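Local coordinates for alpha-galacturonidase (Bacillus subtilis, PDB 3FEF), which hydrolyses alpha-1,4-linked galacturonides, probably digalacturonate in nature, releasing alpha-D-galacturonate with NAD+ and manganese as cofactors, at residues 203-208 with 361-366; 169-174 with 266-271; 351-356 with 379-384. All blocks are in the same frame, centred on the assembly; numbering follows the deposited sequence.

From the N terminus, the chain leaves the last strand of the Rossmann-type sheet at 169-174, which contact 2 joins to 266-271, closing a loop of 91 residues between its segments. Inside this loop lies 203-208, whose partner in contact 1, 361-366, comes well after it, so contacts 1 and 2 cross. Contact 3 opens at 351-356, before 361-366, and closes at 379-384; it therefore crosses contact 1 but follows contact 2 in series. Contacts 1 and 2 meet at the magnesium ion, bound by H206 and C169. Contacts 1 and 3 touch where T364 of strand 361-369 packs on V353, joining the three-stranded sheet to the loop that meets the approach to helix 383-405.

Contact 1. Residues 203-208 with 361-366; sequences GINHFT and IVETNA. With MG (magnesium ion), chain G.
The type II beta turn from I204 to F207, between strands 197-202 and 207-215, presents a metal-binding histidine of this family 4 glycosidase while resting on strand 361-369. H206 takes the third position of the turn with a positive phi of 67°, and F207 N closes it on I204 O at 2.8 Å. Between the segments, E363 N donates to G203 O at 2.9 Å, with the donor standing 42° above the carbonyl plane. Two waters extend the link from the turn to 361-366. One molecule accepts from N205 N and donates to I361 O; another accepts from H206 N at 2.6 Å and donates to T208 OG1 and E363 OE1, so the turn backbone is tied to a carboxylate. That carboxylate is fixed by N346 at OE1 and N344 at OE2, and T208 OG1 is bound to A267 O. Van der Waals packing is led by T208, whose CG2 lies 3.6 Å from E363 CD as the two side chains cross obliquely; E363 reaches it extended, with CG anti to the backbone N (chi1 -172°). Beyond the interface, the turn carries the metal ligand. T110 holds H206 ND1 and H272 stacks on the ring, which would steady its rotation, and C169 and three waters share the ion with H206 NE2, 2.3 Å from the magnesium.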
ATOM      1  N   GLY A 203      -3.141 -16.205  10.878  1.00 17.53           N
ATOM      2  CA  GLY A 203      -3.316 -17.110   9.753  1.00 16.55           C
ATOM      3  C   GLY A 203      -4.696 -16.940   9.154  1.00 15.66           C
ATOM      4  O   GLY A 203      -5.270 -15.855   9.165  1.00 16.25           O
ATOM      5  N   ILE A 204      -5.215 -18.006   8.591  1.00 17.88           N
ATOM      6  CA  ILE A 204      -6.586 -18.012   8.125  1.00 18.88           C
ATOM      7  C   ILE A 204      -7.224 -19.173   8.882  1.00 20.78           C
ATOM      8  O   ILE A 204      -6.510 -20.045   9.397  1.00 21.60           O
ATOM      9  CB  ILE A 204      -6.656 -18.262   6.618  1.00 19.50           C
ATOM     10  CG1 ILE A 204      -5.926 -19.555   6.267  1.00 18.28           C
ATOM     11  CG2 ILE A 204      -6.038 -17.085   5.845  1.00 18.26           C
ATOM     12  CD1 ILE A 204      -5.846 -19.831   4.748  1.00 19.29           C
ATOM     13  N   ASN A 205      -8.548 -19.185   8.958  1.00 20.79           N
ATOM     14  CA  ASN A 205      -9.269 -20.199   9.736  1.00 22.97           C
ATOM     15  C   ASN A 205      -8.839 -21.649   9.439  1.00 21.90           C
ATOM     16  O   ASN A 205      -8.687 -22.039   8.281  1.00 24.42           O
ATOM     17  CB  ASN A 205     -10.788 -20.034   9.526  1.00 22.40           C
ATOM     18  CG  ASN A 205     -11.605 -20.932  10.452  1.00 25.98           C
ATOM     19  OD1 ASN A 205     -11.518 -20.848  11.696  1.00 27.71           O
ATOM     20  ND2 ASN A 205     -12.369 -21.814   9.854  1.00 26.45           N
ATOM     21  N   HIS A 206      -8.651 -22.442  10.490  1.00 20.61           N
ATOM     22  CA  HIS A 206      -8.142 -23.825  10.384  1.00 22.63           C
ATOM     23  C   HIS A 206      -6.698 -23.943   9.917  1.00 23.80           C
ATOM     24  O   HIS A 206      -6.177 -25.049   9.789  1.00 24.80           O
ATOM     25  CB  HIS A 206      -9.061 -24.712   9.517  1.00 21.87           C
ATOM     26  CG  HIS A 206     -10.419 -24.917  10.110  1.00 20.50           C
ATOM     27  ND1 HIS A 206     -11.520 -25.261   9.363  1.00 22.08           N
ATOM     28  CD2 HIS A 206     -10.861 -24.768  11.383  1.00 21.74           C
ATOM     29  CE1 HIS A 206     -12.576 -25.357  10.155  1.00 23.73           C
ATOM     30  NE2 HIS A 206     -12.199 -25.068  11.387  1.00 23.47           N
ATOM     31  N   PHE A 207      -6.060 -22.809   9.654  1.00 21.98           N
ATOM     32  CA  PHE A 207      -4.650 -22.776   9.259  1.00 21.68           C
ATOM     33  C   PHE A 207      -4.004 -21.592   9.999  1.00 23.65           C
ATOM     34  O   PHE A 207      -3.461 -20.672   9.384  1.00 21.02           O
ATOM     35  CB  PHE A 207      -4.525 -22.600   7.745  1.00 22.68           C
ATOM     36  CG  PHE A 207      -3.152 -22.944   7.188  1.00 24.71           C
ATOM     37  CD1 PHE A 207      -2.595 -24.210   7.390  1.00 23.77           C
ATOM     38  CD2 PHE A 207      -2.434 -22.008   6.450  1.00 22.85           C
ATOM     39  CE1 PHE A 207      -1.334 -24.534   6.871  1.00 21.19           C
ATOM     40  CE2 PHE A 207      -1.182 -22.318   5.938  1.00 24.77           C
ATOM     41  CZ  PHE A 207      -0.632 -23.593   6.149  1.00 22.91           C
ATOM     42  N   THR A 208      -4.120 -21.638  11.327  1.00 19.94           N
ATOM     43  CA  THR A 208      -3.633 -20.629  12.236  1.00 20.35           C
ATOM     44  C   THR A 208      -2.324 -21.056  12.891  1.00 20.92           C
ATOM     45  O   THR A 208      -2.077 -22.248  13.102  1.00 22.59           O
ATOM     46  CB  THR A 208      -4.651 -20.395  13.370  1.00 21.57           C
ATOM     47  OG1 THR A 208      -5.228 -21.656  13.726  1.00 24.71           O
ATOM     48  CG2 THR A 208      -5.763 -19.463  12.919  1.00 21.19           C
ATOM     49  N   ILE A 361     -10.186 -12.406   4.642  1.00 22.48           N
ATOM     50  CA  ILE A 361     -10.549 -12.799   6.004  1.00 20.37           C
ATOM     51  C   ILE A 361      -9.393 -13.548   6.658  1.00 22.63           C
ATOM     52  O   ILE A 361      -9.064 -14.657   6.245  1.00 17.67           O
ATOM     53  CB  ILE A 361     -11.789 -13.735   5.985  1.00 19.46           C
ATOM     54  CG1 ILE A 361     -12.921 -13.083   5.174  1.00 16.09           C
ATOM     55  CG2 ILE A 361     -12.256 -14.097   7.442  1.00 16.90           C
ATOM     56  CD1 ILE A 361     -13.260 -11.689   5.639  1.00 12.07           C
ATOM     57  N   VAL A 362      -8.773 -12.925   7.658  1.00 20.27           N
ATOM     58  CA  VAL A 362      -7.718 -13.567   8.437  1.00 18.63           C
ATOM     59  C   VAL A 362      -8.117 -13.720   9.929  1.00 19.51           C
ATOM     60  O   VAL A 362      -8.977 -12.988  10.444  1.00 16.47           O
ATOM     61  CB  VAL A 362      -6.394 -12.780   8.279  1.00 20.10           C
ATOM     62  CG1 VAL A 362      -5.935 -12.781   6.773  1.00 14.50           C
ATOM     63  CG2 VAL A 362      -6.601 -11.342   8.734  1.00 18.68           C
ATOM     64  N   GLU A 363      -7.511 -14.688  10.604  1.00 17.05           N
ATOM     65  CA  GLU A 363      -7.738 -14.909  12.023  1.00 20.69           C
ATOM     66  C   GLU A 363      -6.570 -14.372  12.858  1.00 21.37           C
ATOM     67  O   GLU A 363      -5.437 -14.811  12.675  1.00 21.51           O
ATOM     68  CB  GLU A 363      -7.942 -16.430  12.287  1.00 25.13           C
ATOM     69  CG  GLU A 363      -8.377 -16.809  13.732  1.00 25.02           C
ATOM     70  CD  GLU A 363      -9.046 -18.196  13.833  1.00 30.01           C
ATOM     71  OE1 GLU A 363      -9.427 -18.785  12.788  1.00 29.92           O
ATOM     72  OE2 GLU A 363      -9.226 -18.690  14.976  1.00 32.59           O
ATOM     73  N   THR A 364      -6.852 -13.406  13.745  1.00 19.58           N
ATOM     74  CA  THR A 364      -5.880 -12.899  14.729  1.00 19.91           C
ATOM     75  C   THR A 364      -6.607 -12.578  16.021  1.00 21.63           C
ATOM     76  O   THR A 364      -7.841 -12.633  16.081  1.00 17.81           O
ATOM     77  CB  THR A 364      -5.188 -11.575  14.299  1.00 20.85           C
ATOM     78  OG1 THR A 364      -6.173 -10.549  14.164  1.00 19.84           O
ATOM     79  CG2 THR A 364      -4.441 -11.730  12.981  1.00 18.97           C
ATOM     80  N   ASN A 365      -5.839 -12.249  17.054  1.00 19.62           N
ATOM     81  CA  ASN A 365      -6.414 -11.603  18.221  1.00 19.46           C
ATOM     82  C   ASN A 365      -7.038 -10.272  17.856  1.00 22.41           C
ATOM     83  O   ASN A 365      -6.605  -9.610  16.902  1.00 22.80           O
ATOM     84  CB  ASN A 365      -5.361 -11.406  19.304  1.00 17.30           C
ATOM     85  CG  ASN A 365      -5.024 -12.703  19.997  1.00 20.12           C
ATOM     86  OD1 ASN A 365      -5.865 -13.607  20.083  1.00 19.54           O
ATOM     87  ND2 ASN A 365      -3.800 -12.825  20.457  1.00 20.52           N
ATOM     88  N   ALA A 366      -8.071  -9.897  18.607  1.00 20.84           N
ATOM     89  CA  ALA A 366      -8.736  -8.630  18.422  1.00 19.92           C
ATOM     90  C   ALA A 366      -9.187  -8.134  19.791  1.00 19.83           C
ATOM     91  O   ALA A 366      -9.461  -8.926  20.690  1.00 18.76           O
ATOM     92  CB  ALA A 366      -9.913  -8.781  17.484  1.00 20.26           C
TER
HETATM   93 MG    MG G   1     -13.456 -24.435  13.208  1.00 39.02          MG
HETATM   94  O   HOH W   1      -9.749 -16.726   7.795  1.00 19.73           O
HETATM   95  O   HOH W   2      -8.278 -21.779  13.016  1.00 34.40           O
HETATM   96  O   HOH W   3     -13.344 -26.370  14.517  1.00 59.66           O
HETATM   97  O   HOH W   4     -14.899 -24.001  15.041  1.00 42.89           O
HETATM   98  O   HOH W   5     -14.347 -22.828  11.759  1.00 32.69           O

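Contact 2. Residues 169-174 with 266-271; sequences CHEVFG and PAAGDR. With MG (magnesium ion), chain G; SO4 (sulfate ion), chain E.
E171 makes the close part of this contact, next to H170, the probable proton donor. Its CB lies 4.0 Å from A268 CB, and the chain then bends at chi2 (-47°) so that OE1 accepts G269 N at 2.8 Å through its anti lone pair. Beside it, V172 CG2 rests 3.8 Å from A267 O. Segment 169-174 follows strand 164-167, at one edge of the Rossmann-type parallel sheet, whereas G269 is the N-cap of helix 270-273 in the C-terminal part, so the bond joins the two halves beside the metal site. E171 N also donates to C169 SG at 3.4 Å, which may favour a thiolate on the sulfur, itself 2.6 Å from the magnesium. The looser, watery side begins at E171 OE2, which receives a bond of 2.8 Å from water 3, a ligand of the ion. An alanine here would remove both carboxylate oxygens, and so the bond to G269 N, and would probably leave water 3 less firmly placed. Farther out, R271 meets E171 only through water 6, 2.8 Å from R271 NH2 but weakly bound to OE2. The arginine instead directs NH1 in plane to O2 of a sulfate ion, probably from the crystallisation liquor, at 2.7 Å.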
ATOM      1  N   CYS A 169     -14.207 -19.388  15.783  1.00 28.21           N
ATOM      2  CA  CYS A 169     -13.773 -20.765  15.671  1.00 26.71           C
ATOM      3  C   CYS A 169     -13.107 -21.136  16.987  1.00 27.48           C
ATOM      4  O   CYS A 169     -12.549 -20.272  17.665  1.00 25.47           O
ATOM      5  CB  CYS A 169     -12.768 -20.904  14.532  1.00 26.94           C
ATOM      6  SG  CYS A 169     -12.110 -22.573  14.366  1.00 26.18           S
ATOM      7  N   HIS A 170     -13.167 -22.414  17.354  1.00 28.17           N
ATOM      8  CA  HIS A 170     -12.635 -22.846  18.638  1.00 28.94           C
ATOM      9  C   HIS A 170     -11.338 -23.647  18.490  1.00 28.96           C
ATOM     10  O   HIS A 170     -10.820 -24.140  19.474  1.00 30.80           O
ATOM     11  CB  HIS A 170     -13.664 -23.662  19.417  1.00 30.09           C
ATOM     12  CG  HIS A 170     -14.065 -24.930  18.728  1.00 35.08           C
ATOM     13  ND1 HIS A 170     -15.382 -25.288  18.526  1.00 34.07           N
ATOM     14  CD2 HIS A 170     -13.319 -25.906  18.156  1.00 34.50           C
ATOM     15  CE1 HIS A 170     -15.430 -26.439  17.880  1.00 35.44           C
ATOM     16  NE2 HIS A 170     -14.191 -26.838  17.647  1.00 37.60           N
ATOM     17  N   GLU A 171     -10.799 -23.754  17.280  1.00 26.38           N
ATOM     18  CA  GLU A 171      -9.598 -24.558  17.096  1.00 27.43           C
ATOM     19  C   GLU A 171      -8.422 -24.058  17.937  1.00 27.34           C
ATOM     20  O   GLU A 171      -7.699 -24.850  18.536  1.00 27.53           O
ATOM     21  CB  GLU A 171      -9.206 -24.630  15.618  1.00 29.19           C
ATOM     22  CG  GLU A 171     -10.024 -25.648  14.833  1.00 35.44           C
ATOM     23  CD  GLU A 171     -10.132 -26.986  15.557  1.00 34.80           C
ATOM     24  OE1 GLU A 171      -9.122 -27.719  15.636  1.00 36.98           O
ATOM     25  OE2 GLU A 171     -11.227 -27.297  16.058  1.00 35.69           O
ATOM     26  N   VAL A 172      -8.225 -22.744  17.989  1.00 24.23           N
ATOM     27  CA  VAL A 172      -7.097 -22.219  18.724  1.00 24.48           C
ATOM     28  C   VAL A 172      -7.198 -22.599  20.217  1.00 27.45           C
ATOM     29  O   VAL A 172      -6.184 -22.789  20.876  1.00 25.84           O
ATOM     30  CB  VAL A 172      -6.952 -20.706  18.542  1.00 22.63           C
ATOM     31  CG1 VAL A 172      -5.807 -20.184  19.388  1.00 22.92           C
ATOM     32  CG2 VAL A 172      -6.741 -20.348  17.054  1.00 24.99           C
ATOM     33  N   PHE A 173      -8.415 -22.738  20.745  1.00 27.79           N
ATOM     34  CA  PHE A 173      -8.548 -23.096  22.158  1.00 28.52           C
ATOM     35  C   PHE A 173      -7.898 -24.437  22.447  1.00 26.99           C
ATOM     36  O   PHE A 173      -7.294 -24.628  23.506  1.00 27.43           O
ATOM     37  CB  PHE A 173     -10.017 -23.082  22.616  1.00 28.54           C
ATOM     38  CG  PHE A 173     -10.717 -21.782  22.344  1.00 28.79           C
ATOM     39  CD1 PHE A 173      -9.999 -20.591  22.290  1.00 27.60           C
ATOM     40  CD2 PHE A 173     -12.093 -21.750  22.131  1.00 30.03           C
ATOM     41  CE1 PHE A 173     -10.632 -19.390  22.012  1.00 27.82           C
ATOM     42  CE2 PHE A 173     -12.742 -20.557  21.856  1.00 29.15           C
ATOM     43  CZ  PHE A 173     -12.011 -19.368  21.795  1.00 29.72           C
ATOM     44  N   GLY A 174      -8.010 -25.365  21.499  1.00 27.45           N
ATOM     45  CA  GLY A 174      -7.450 -26.709  21.666  1.00 24.19           C
ATOM     46  C   GLY A 174      -5.933 -26.706  21.709  1.00 26.03           C
ATOM     47  O   GLY A 174      -5.319 -27.549  22.353  1.00 27.42           O
ATOM     48  N   PRO A 266       1.679 -24.851  14.949  1.00 23.99           N
ATOM     49  CA  PRO A 266       0.422 -24.941  14.230  1.00 22.94           C
ATOM     50  C   PRO A 266      -0.709 -24.925  15.247  1.00 26.66           C
ATOM     51  O   PRO A 266      -0.607 -25.572  16.290  1.00 24.67           O
ATOM     52  CB  PRO A 266       0.515 -26.293  13.531  1.00 23.35           C
ATOM     53  CG  PRO A 266       1.995 -26.647  13.549  1.00 23.81           C
ATOM     54  CD  PRO A 266       2.473 -26.087  14.843  1.00 23.62           C
ATOM     55  N   ALA A 267      -1.765 -24.169  14.970  1.00 23.84           N
ATOM     56  CA  ALA A 267      -2.779 -23.910  16.004  1.00 23.51           C
ATOM     57  C   ALA A 267      -4.186 -24.321  15.598  1.00 22.79           C
ATOM     58  O   ALA A 267      -5.120 -23.544  15.754  1.00 23.81           O
ATOM     59  CB  ALA A 267      -2.749 -22.418  16.408  1.00 21.99           C
ATOM     60  N   ALA A 268      -4.315 -25.537  15.063  1.00 25.13           N
ATOM     61  CA  ALA A 268      -5.598 -26.202  14.807  1.00 25.96           C
ATOM     62  C   ALA A 268      -5.398 -27.712  14.947  1.00 25.17           C
ATOM     63  O   ALA A 268      -4.262 -28.186  14.960  1.00 25.05           O
ATOM     64  CB  ALA A 268      -6.143 -25.867  13.396  1.00 22.78           C
ATOM     65  N   GLY A 269      -6.494 -28.465  15.032  1.00 24.56           N
ATOM     66  CA  GLY A 269      -6.396 -29.918  15.114  1.00 23.25           C
ATOM     67  C   GLY A 269      -5.695 -30.484  13.882  1.00 26.20           C
ATOM     68  O   GLY A 269      -5.790 -29.936  12.775  1.00 24.48           O
ATOM     69  N   ASP A 270      -4.978 -31.578  14.085  1.00 23.42           N
ATOM     70  CA  ASP A 270      -4.310 -32.293  13.018  1.00 27.16           C
ATOM     71  C   ASP A 270      -5.231 -32.511  11.793  1.00 26.99           C
ATOM     72  O   ASP A 270      -4.817 -32.349  10.642  1.00 26.60           O
ATOM     73  CB  ASP A 270      -3.768 -33.628  13.566  1.00 25.22           C
ATOM     74  CG  ASP A 270      -2.449 -33.458  14.338  1.00 29.25           C
ATOM     75  OD1 ASP A 270      -2.156 -32.334  14.819  1.00 29.06           O
ATOM     76  OD2 ASP A 270      -1.676 -34.442  14.446  1.00 31.07           O
ATOM     77  N   ARG A 271      -6.486 -32.852  12.048  1.00 23.82           N
ATOM     78  CA  ARG A 271      -7.427 -33.153  10.980  1.00 25.46           C
ATOM     79  C   ARG A 271      -7.680 -31.943  10.063  1.00 27.97           C
ATOM     80  O   ARG A 271      -8.025 -32.105   8.898  1.00 32.33           O
ATOM     81  CB  ARG A 271      -8.743 -33.673  11.574  1.00 24.17           C
ATOM     82  CG  ARG A 271      -9.377 -32.688  12.571  1.00 26.36           C
ATOM     83  CD  ARG A 271     -10.452 -33.326  13.434  1.00 25.80           C
ATOM     84  NE  ARG A 271     -11.630 -33.711  12.667  1.00 25.60           N
ATOM     85  CZ  ARG A 271     -12.745 -32.988  12.572  1.00 28.18           C
ATOM     86  NH1 ARG A 271     -13.770 -33.436  11.856  1.00 28.26           N
ATOM     87  NH2 ARG A 271     -12.845 -31.817  13.181  1.00 29.06           N
TER
HETATM   88 MG    MG G   1     -13.456 -24.435  13.208  1.00 39.02          MG
HETATM   89  S   SO4 E   2     -16.665 -30.693  12.651  1.00 60.65           S
HETATM   90  O1  SO4 E   2     -17.318 -31.159  13.870  1.00 62.76           O
HETATM   91  O2  SO4 E   2     -15.946 -31.783  12.000  1.00 60.91           O
HETATM   92  O3  SO4 E   2     -15.732 -29.634  13.006  1.00 62.65           O
HETATM   93  O4  SO4 E   2     -17.666 -30.158  11.740  1.00 62.34           O
HETATM   94  O   HOH W   4     -14.899 -24.001  15.041  1.00 42.89           O
HETATM   95  O   HOH W   6     -11.932 -30.639  15.505  1.00 50.64           O
HETATM   96  O   HOH W   3     -13.344 -26.370  14.517  1.00 59.66           O
HETATM   97  O   HOH W   5     -14.347 -22.828  11.759  1.00 32.69           O

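Contact 3. Residues 351-356 with 379-384; sequences GQVLNL and GALPKG
L354 N donates to G379 O at 3.0 Å, and the bond is almost perfectly straight (178°) although the donor sits above the carbonyl plane. L354 turns its side chain over the same group: CB is 3.6 Å from G379 O, with CG close beside it, and CB also meets A380 CB at 4.2 Å. A second apolar cluster forms farther along both segments, where L356 and L381 cross at about a right angle and L356 CD2 lies 4.1 Å from L381 CD1. V353 CG1 joins them more loosely at the same methyl. Two waters flank the direct bond. Water 7 donates to G351 O and accepts from G379 N, while water 8 donates to L354 O at 2.9 Å and accepts from L381 N at 2.8 Å, so the two segments are joined by one direct bond and two water bridges. Both segments lie at one end of the three-stranded antiparallel sheet: 351-356 belongs to the connection between strands 341-348 and 361-369. Segment 379-384 leads from strand 372-375 into helix 383-405, with P382 as its N-cap. G379 makes this path with a positive phi of 82°. Behind the first shell, N349 OD1 accepts both G351 N and V353 N, shaping the bend before L354, and the amide of Q352 is held by P348 O and Q350 N. L202 of strand 197-202 packs against both V353 and L381. On the more exposed side E386 collects two partners, a salt bridge from K383 NZ and a hydrogen bond from N355 ND2, while K383 also packs on L410 of a second subunit and Q352 on L377 of a third.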
ATOM      1  N   GLY A 351      -3.997  -5.150   7.766  1.00 20.89           N
ATOM      2  CA  GLY A 351      -2.621  -5.072   8.217  1.00 20.54           C
ATOM      3  C   GLY A 351      -2.305  -5.946   9.417  1.00 23.53           C
ATOM      4  O   GLY A 351      -1.152  -6.026   9.825  1.00 26.11           O
ATOM      5  N   GLN A 352      -3.311  -6.589  10.009  1.00 21.74           N
ATOM      6  CA  GLN A 352      -3.051  -7.359  11.231  1.00 23.46           C
ATOM      7  C   GLN A 352      -2.255  -8.625  10.924  1.00 21.21           C
ATOM      8  O   GLN A 352      -1.684  -9.238  11.817  1.00 23.93           O
ATOM      9  CB  GLN A 352      -4.343  -7.700  12.015  1.00 19.40           C
ATOM     10  CG  GLN A 352      -5.373  -8.589  11.315  1.00 16.16           C
ATOM     11  CD  GLN A 352      -6.460  -7.769  10.615  1.00 17.64           C
ATOM     12  OE1 GLN A 352      -6.201  -6.674  10.159  1.00 15.31           O
ATOM     13  NE2 GLN A 352      -7.671  -8.316  10.522  1.00 13.50           N
ATOM     14  N   VAL A 353      -2.278  -9.050   9.671  1.00 18.25           N
ATOM     15  CA  VAL A 353      -1.342 -10.087   9.236  1.00 21.36           C
ATOM     16  C   VAL A 353      -0.555  -9.537   8.073  1.00 22.58           C
ATOM     17  O   VAL A 353      -1.137  -9.125   7.068  1.00 23.30           O
ATOM     18  CB  VAL A 353      -1.996 -11.403   8.803  1.00 19.99           C
ATOM     19  CG1 VAL A 353      -0.905 -12.349   8.266  1.00 20.59           C
ATOM     20  CG2 VAL A 353      -2.754 -12.087   9.999  1.00 19.37           C
ATOM     21  N   LEU A 354       0.765  -9.527   8.216  1.00 23.75           N
ATOM     22  CA  LEU A 354       1.660  -8.958   7.189  1.00 24.89           C
ATOM     23  C   LEU A 354       1.747  -9.787   5.916  1.00 25.16           C
ATOM     24  O   LEU A 354       1.740 -11.010   5.979  1.00 22.61           O
ATOM     25  CB  LEU A 354       3.091  -8.784   7.762  1.00 23.12           C
ATOM     26  CG  LEU A 354       3.295  -7.689   8.806  1.00 24.32           C
ATOM     27  CD1 LEU A 354       4.799  -7.511   9.246  1.00 25.40           C
ATOM     28  CD2 LEU A 354       2.724  -6.386   8.266  1.00 23.52           C
ATOM     29  N   ASN A 355       1.887  -9.107   4.773  1.00 26.07           N
ATOM     30  CA  ASN A 355       2.144  -9.760   3.484  1.00 27.39           C
ATOM     31  C   ASN A 355       1.006 -10.645   2.981  1.00 27.83           C
ATOM     32  O   ASN A 355       1.238 -11.559   2.212  1.00 28.48           O
ATOM     33  CB  ASN A 355       3.439 -10.605   3.522  1.00 25.94           C
ATOM     34  CG  ASN A 355       4.603  -9.880   4.152  1.00 31.88           C
ATOM     35  OD1 ASN A 355       4.825  -8.686   3.919  1.00 31.30           O
ATOM     36  ND2 ASN A 355       5.365 -10.601   4.959  1.00 30.64           N
ATOM     37  N   LEU A 356      -0.214 -10.402   3.435  1.00 29.79           N
ATOM     38  CA  LEU A 356      -1.372 -11.175   2.967  1.00 27.37           C
ATOM     39  C   LEU A 356      -2.339 -10.166   2.398  1.00 25.37           C
ATOM     40  O   LEU A 356      -2.412  -9.057   2.903  1.00 28.31           O
ATOM     41  CB  LEU A 356      -2.021 -11.946   4.125  1.00 27.46           C
ATOM     42  CG  LEU A 356      -1.902 -13.476   4.254  1.00 30.98           C
ATOM     43  CD1 LEU A 356      -0.557 -14.028   3.829  1.00 29.84           C
ATOM     44  CD2 LEU A 356      -2.248 -13.949   5.659  1.00 28.19           C
ATOM     45  N   GLY A 379       1.943  -9.351  13.118  1.00 20.09           N
ATOM     46  CA  GLY A 379       3.186  -9.639  12.407  1.00 19.78           C
ATOM     47  C   GLY A 379       3.048 -10.626  11.254  1.00 18.05           C
ATOM     48  O   GLY A 379       1.997 -10.716  10.643  1.00 18.47           O
ATOM     49  N   ALA A 380       4.137 -11.338  10.957  1.00 19.84           N
ATOM     50  CA  ALA A 380       4.246 -12.238   9.809  1.00 22.73           C
ATOM     51  C   ALA A 380       4.197 -13.721  10.194  1.00 23.52           C
ATOM     52  O   ALA A 380       4.616 -14.111  11.271  1.00 24.22           O
ATOM     53  CB  ALA A 380       5.581 -11.965   9.032  1.00 21.70           C
ATOM     54  N   LEU A 381       3.726 -14.547   9.268  1.00 23.91           N
ATOM     55  CA  LEU A 381       3.832 -15.997   9.382  1.00 22.77           C
ATOM     56  C   LEU A 381       5.245 -16.422   9.007  1.00 23.96           C
ATOM     57  O   LEU A 381       5.989 -15.632   8.451  1.00 24.89           O
ATOM     58  CB  LEU A 381       2.828 -16.636   8.421  1.00 23.35           C
ATOM     59  CG  LEU A 381       1.342 -16.377   8.785  1.00 24.16           C
ATOM     60  CD1 LEU A 381       0.443 -16.454   7.541  1.00 22.77           C
ATOM     61  CD2 LEU A 381       0.885 -17.362   9.846  1.00 22.69           C
ATOM     62  N   PRO A 382       5.636 -17.666   9.322  1.00 26.16           N
ATOM     63  CA  PRO A 382       6.857 -18.174   8.675  1.00 26.15           C
ATOM     64  C   PRO A 382       6.685 -18.105   7.158  1.00 23.81           C
ATOM     65  O   PRO A 382       5.573 -18.271   6.652  1.00 22.15           O
ATOM     66  CB  PRO A 382       6.899 -19.642   9.100  1.00 26.17           C
ATOM     67  CG  PRO A 382       6.162 -19.681  10.407  1.00 27.93           C
ATOM     68  CD  PRO A 382       5.098 -18.592  10.332  1.00 24.43           C
ATOM     69  N   LYS A 383       7.781 -17.903   6.439  1.00 24.93           N
ATOM     70  CA  LYS A 383       7.715 -17.665   5.006  1.00 24.75           C
ATOM     71  C   LYS A 383       7.027 -18.816   4.243  1.00 25.94           C
ATOM     72  O   LYS A 383       6.139 -18.584   3.394  1.00 23.37           O
ATOM     73  CB  LYS A 383       9.115 -17.370   4.461  1.00 25.05           C
ATOM     74  CG  LYS A 383       9.164 -17.171   2.944  1.00 29.12           C
ATOM     75  CD  LYS A 383       8.364 -15.968   2.513  1.00 31.14           C
ATOM     76  CE  LYS A 383       8.917 -14.697   3.155  1.00 35.38           C
ATOM     77  NZ  LYS A 383       7.937 -13.582   2.948  1.00 37.77           N
ATOM     78  N   GLY A 384       7.389 -20.053   4.578  1.00 22.93           N
ATOM     79  CA  GLY A 384       6.734 -21.221   3.966  1.00 23.55           C
ATOM     80  C   GLY A 384       5.224 -21.238   4.183  1.00 23.64           C
ATOM     81  O   GLY A 384       4.449 -21.621   3.304  1.00 21.11           O
TER
HETATM   82  O   HOH W   7       0.735  -6.921  11.634  1.00 20.18           O
HETATM   83  O   HOH W   8       3.094 -13.470   6.766  1.00 24.18           O